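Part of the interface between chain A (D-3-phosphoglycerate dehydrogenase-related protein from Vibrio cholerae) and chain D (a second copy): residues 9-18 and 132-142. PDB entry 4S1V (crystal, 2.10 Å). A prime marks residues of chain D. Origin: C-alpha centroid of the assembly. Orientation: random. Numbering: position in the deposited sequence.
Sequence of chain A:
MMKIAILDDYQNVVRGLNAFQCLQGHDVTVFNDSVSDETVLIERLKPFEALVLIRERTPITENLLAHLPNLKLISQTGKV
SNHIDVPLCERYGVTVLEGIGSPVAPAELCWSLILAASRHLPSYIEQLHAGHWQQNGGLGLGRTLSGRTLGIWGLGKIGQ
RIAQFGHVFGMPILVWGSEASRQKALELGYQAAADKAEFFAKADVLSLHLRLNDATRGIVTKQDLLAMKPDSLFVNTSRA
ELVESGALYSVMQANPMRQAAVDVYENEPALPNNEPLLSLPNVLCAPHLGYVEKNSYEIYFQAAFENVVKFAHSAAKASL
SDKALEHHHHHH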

# COMPACT_ATOMS: atom_id res chain seq x y z
N ASP A 9 -5.53 -9.20 15.04
CA ASP A 9 -6.12 -9.20 13.70
C ASP A 9 -5.34 -8.21 12.83
O ASP A 9 -5.82 -7.09 12.57
CB ASP A 9 -7.61 -8.84 13.79
CG ASP A 9 -8.29 -8.72 12.43
OD1 ASP A 9 -7.79 -9.25 11.42
OD2 ASP A 9 -9.37 -8.08 12.40
N TYR A 10 -4.15 -8.61 12.39
CA TYR A 10 -3.22 -7.68 11.73
C TYR A 10 -3.80 -7.02 10.50
O TYR A 10 -3.49 -5.86 10.21
CB TYR A 10 -1.89 -8.35 11.38
CG TYR A 10 -1.28 -9.07 12.53
CD1 TYR A 10 -0.93 -8.39 13.70
CD2 TYR A 10 -1.06 -10.45 12.47
CE1 TYR A 10 -0.38 -9.06 14.77
CE2 TYR A 10 -0.50 -11.13 13.55
CZ TYR A 10 -0.16 -10.43 14.69
OH TYR A 10 0.37 -11.08 15.76
N GLN A 11 -4.65 -7.75 9.78
CA GLN A 11 -5.17 -7.27 8.51
C GLN A 11 -6.50 -6.54 8.66
O GLN A 11 -7.05 -6.04 7.68
CB GLN A 11 -5.30 -8.45 7.54
CG GLN A 11 -4.93 -8.16 6.10
CD GLN A 11 -5.02 -9.39 5.21
OE1 GLN A 11 -4.63 -10.50 5.62
NE2 GLN A 11 -5.52 -9.22 4.00
N ASN A 12 -7.02 -6.47 9.89
CA ASN A 12 -8.34 -5.88 10.17
C ASN A 12 -9.45 -6.54 9.36
O ASN A 12 -10.26 -5.86 8.74
CB ASN A 12 -8.34 -4.37 9.91
CG ASN A 12 -7.31 -3.64 10.74
OD1 ASN A 12 -7.55 -3.31 11.90
ND2 ASN A 12 -6.15 -3.36 10.14
N VAL A 13 -9.49 -7.87 9.35
CA VAL A 13 -10.46 -8.62 8.53
C VAL A 13 -11.56 -9.34 9.31
O VAL A 13 -12.55 -9.78 8.73
CB VAL A 13 -9.77 -9.63 7.58
CG1 VAL A 13 -9.00 -8.90 6.48
CG2 VAL A 13 -8.87 -10.59 8.35
N VAL A 14 -11.38 -9.46 10.62
CA VAL A 14 -12.33 -10.21 11.44
C VAL A 14 -13.74 -9.59 11.41
O VAL A 14 -14.74 -10.31 11.29
CB VAL A 14 -11.82 -10.42 12.89
CG1 VAL A 14 -12.86 -11.12 13.74
CG2 VAL A 14 -10.53 -11.24 12.87
N ARG A 15 -13.80 -8.26 11.48
CA ARG A 15 -15.08 -7.54 11.45
C ARG A 15 -15.85 -7.78 10.16
O ARG A 15 -17.07 -7.67 10.14
CB ARG A 15 -14.88 -6.03 11.67
CG ARG A 15 -14.74 -5.67 13.14
CD ARG A 15 -14.55 -4.18 13.39
NE ARG A 15 -14.28 -3.93 14.80
CZ ARG A 15 -15.22 -3.83 15.75
NH1 ARG A 15 -16.51 -3.92 15.45
NH2 ARG A 15 -14.86 -3.63 17.01
N GLY A 16 -15.13 -8.12 9.09
CA GLY A 16 -15.74 -8.35 7.78
C GLY A 16 -16.29 -9.75 7.57
O GLY A 16 -16.92 -10.02 6.55
N LEU A 17 -16.07 -10.65 8.52
CA LEU A 17 -16.58 -12.02 8.42
C LEU A 17 -18.08 -12.07 8.70
O LEU A 17 -18.58 -11.27 9.49
CB LEU A 17 -15.85 -12.94 9.39
CG LEU A 17 -14.33 -13.05 9.31
CD1 LEU A 17 -13.81 -13.83 10.51
CD2 LEU A 17 -13.85 -13.67 8.01
N ASN A 18 -18.79 -13.00 8.07
CA ASN A 18 -20.20 -13.24 8.40
C ASN A 18 -20.34 -13.68 9.85
O ASN A 18 -21.31 -13.32 10.53
CB ASN A 18 -20.83 -14.31 7.49
CG ASN A 18 -20.66 -14.03 6.01
OD1 ASN A 18 -20.59 -12.88 5.56
ND2 ASN A 18 -20.61 -15.09 5.22
N HIS D 132 5.43 -4.47 6.13
CA HIS D 132 4.06 -4.59 6.61
C HIS D 132 3.69 -6.05 6.75
O HIS D 132 3.62 -6.78 5.76
CB HIS D 132 3.08 -3.88 5.68
CG HIS D 132 3.51 -2.49 5.29
ND1 HIS D 132 3.45 -1.45 6.14
CD2 HIS D 132 3.99 -1.98 4.09
CE1 HIS D 132 3.88 -0.33 5.52
NE2 HIS D 132 4.22 -0.66 4.27
N TRP D 133 3.45 -6.47 7.99
CA TRP D 133 3.15 -7.86 8.29
C TRP D 133 1.74 -8.20 7.93
O TRP D 133 0.79 -7.61 8.45
CB TRP D 133 3.40 -8.16 9.77
CG TRP D 133 3.15 -9.59 10.19
CD1 TRP D 133 2.06 -10.08 10.91
CD2 TRP D 133 4.00 -10.77 9.94
NE1 TRP D 133 2.17 -11.43 11.12
CE2 TRP D 133 3.31 -11.91 10.57
CE3 TRP D 133 5.21 -10.98 9.30
CZ2 TRP D 133 3.84 -13.20 10.53
CZ3 TRP D 133 5.73 -12.29 9.26
CH2 TRP D 133 5.06 -13.37 9.87
N GLN D 134 1.60 -9.17 7.03
CA GLN D 134 0.33 -9.77 6.70
C GLN D 134 -0.63 -8.74 6.11
O GLN D 134 -1.78 -8.66 6.50
CB GLN D 134 -0.27 -10.44 7.94
CG GLN D 134 -1.16 -11.63 7.65
CD GLN D 134 -1.51 -12.40 8.91
OE1 GLN D 134 -2.58 -12.21 9.46
NE2 GLN D 134 -0.60 -13.26 9.37
N GLN D 135 -0.12 -7.96 5.16
CA GLN D 135 -0.93 -7.00 4.41
C GLN D 135 -0.74 -7.32 2.94
O GLN D 135 0.27 -7.90 2.55
CB GLN D 135 -0.48 -5.56 4.69
CG GLN D 135 -0.50 -5.16 6.16
CD GLN D 135 -1.90 -4.94 6.69
OE1 GLN D 135 -2.81 -4.57 5.95
NE2 GLN D 135 -2.09 -5.17 7.98
N ASN D 136 -1.71 -6.92 2.11
CA ASN D 136 -1.64 -7.23 0.69
C ASN D 136 -2.19 -6.12 -0.21
O ASN D 136 -2.58 -6.37 -1.36
CB ASN D 136 -2.34 -8.57 0.41
CG ASN D 136 -3.81 -8.55 0.79
OD1 ASN D 136 -4.41 -7.48 0.98
ND2 ASN D 136 -4.41 -9.74 0.90
N GLY D 137 -2.23 -4.89 0.31
CA GLY D 137 -2.74 -3.75 -0.45
C GLY D 137 -4.26 -3.66 -0.48
O GLY D 137 -4.84 -3.19 -1.47
N GLY D 138 -4.90 -4.10 0.59
CA GLY D 138 -6.36 -3.96 0.72
C GLY D 138 -7.20 -4.97 -0.05
O GLY D 138 -8.37 -4.72 -0.33
N LEU D 139 -6.61 -6.12 -0.37
CA LEU D 139 -7.33 -7.16 -1.13
C LEU D 139 -8.10 -8.13 -0.24
O LEU D 139 -8.87 -8.96 -0.73
CB LEU D 139 -6.37 -7.92 -2.06
CG LEU D 139 -5.53 -7.19 -3.11
CD1 LEU D 139 -4.66 -8.20 -3.84
CD2 LEU D 139 -6.39 -6.43 -4.11
N GLY D 140 -7.90 -8.03 1.07
CA GLY D 140 -8.63 -8.87 2.01
C GLY D 140 -8.14 -10.30 2.04
O GLY D 140 -7.09 -10.63 1.47
N LEU D 141 -8.90 -11.17 2.71
CA LEU D 141 -8.49 -12.56 2.87
C LEU D 141 -8.48 -13.29 1.54
O LEU D 141 -9.33 -13.07 0.68
CB LEU D 141 -9.39 -13.28 3.87
CG LEU D 141 -9.27 -12.88 5.34
CD1 LEU D 141 -10.39 -13.54 6.13
CD2 LEU D 141 -7.91 -13.27 5.91
N GLY D 142 -7.47 -14.14 1.37
CA GLY D 142 -7.43 -15.09 0.26
C GLY D 142 -8.46 -16.17 0.51
O GLY D 142 -9.10 -16.21 1.57
O HOH W 1 -6.91 -6.31 3.52

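Across 504 Å² of buried surface, this contact has a single direct hydrogen bond assigned between the stretches, and that one is weak: Gln135′ NE2 gives to Tyr10 O at 2.7 Å, but the N-H...O angle is just 122°. The other contacts are an aromatic pair, a water bridge and apolar packing. To reach the carbonyl, the Gln135′ side chain, whose CA-to-CB bond points sideways, folds back with chi1 and chi2 both m, which brings its amide to the chain A backbone.

The acceptor sits in a type I turn from Asp9 to Asn12, closed by Asn12 N to Asp9 O at 3.0 Å. Asp9 itself lies off the contact and holds the loop from behind: its OD1 accepts from Val13 N and its OD2 from Val14 N, each at 3.0 Å. The turn thus presents Tyr10 and Gln11 to chain D.

Tyr10 points toward chain D and meets Trp133′ in an edge-to-face pair, the edge of the indole toward the phenol face. The Tyr10 ring and the five-membered ring of Trp133′ have centroids 4.9 Å apart and planes at 81°, and Tyr10 CD2 lies 3.5 Å from Trp133′ CD1. Gln134′ OE1 stands at the edge of the Tyr10 ring, 3.8 Å from Tyr10 CD2. Both rings are buried, and their flat shapes fit edge against face.

Gln11 has the largest covered area, 110 Å². Its chi1 of -141° lies between wells and chi2 is t, so the chain extends along the 134′–141′ segment. Gln11 CG packs 3.2 Å from Gln134′ O, while Gln11 NE2 comes 3.3 Å from Gly140′ O. The same NE2 is 3.3 Å from Asn136′ ND2, a pair of donors that cannot bond to each other. A water accepts from Gln11 NE2 at 3.3 Å and, weakly, from Gly140′ N at 3.2 Å, linking the two stretches.

Asn136′, with chi1 p, braces its own loop: its OD1 accepts from Leu139′ N at 2.9 Å, and its ND2 gives to Gly140′ O at 2.9 Å. Gly137′, Gly138′ and Gly140′ all have positive phi, which favours glycine by itself.

At the other end the contact is apolar. Val13 points toward chain D, placing Val13 CG2 3.7 Å from Leu141′ CD2, and Leu17 CD2 approaches Leu141′ CD1 at 3.9 Å. Leu141′ CD1 lies 4.0 Å from Val13 CG2 and so touches both aliphatic partners; branched aliphatic side chains suit a patch of apolar contacts.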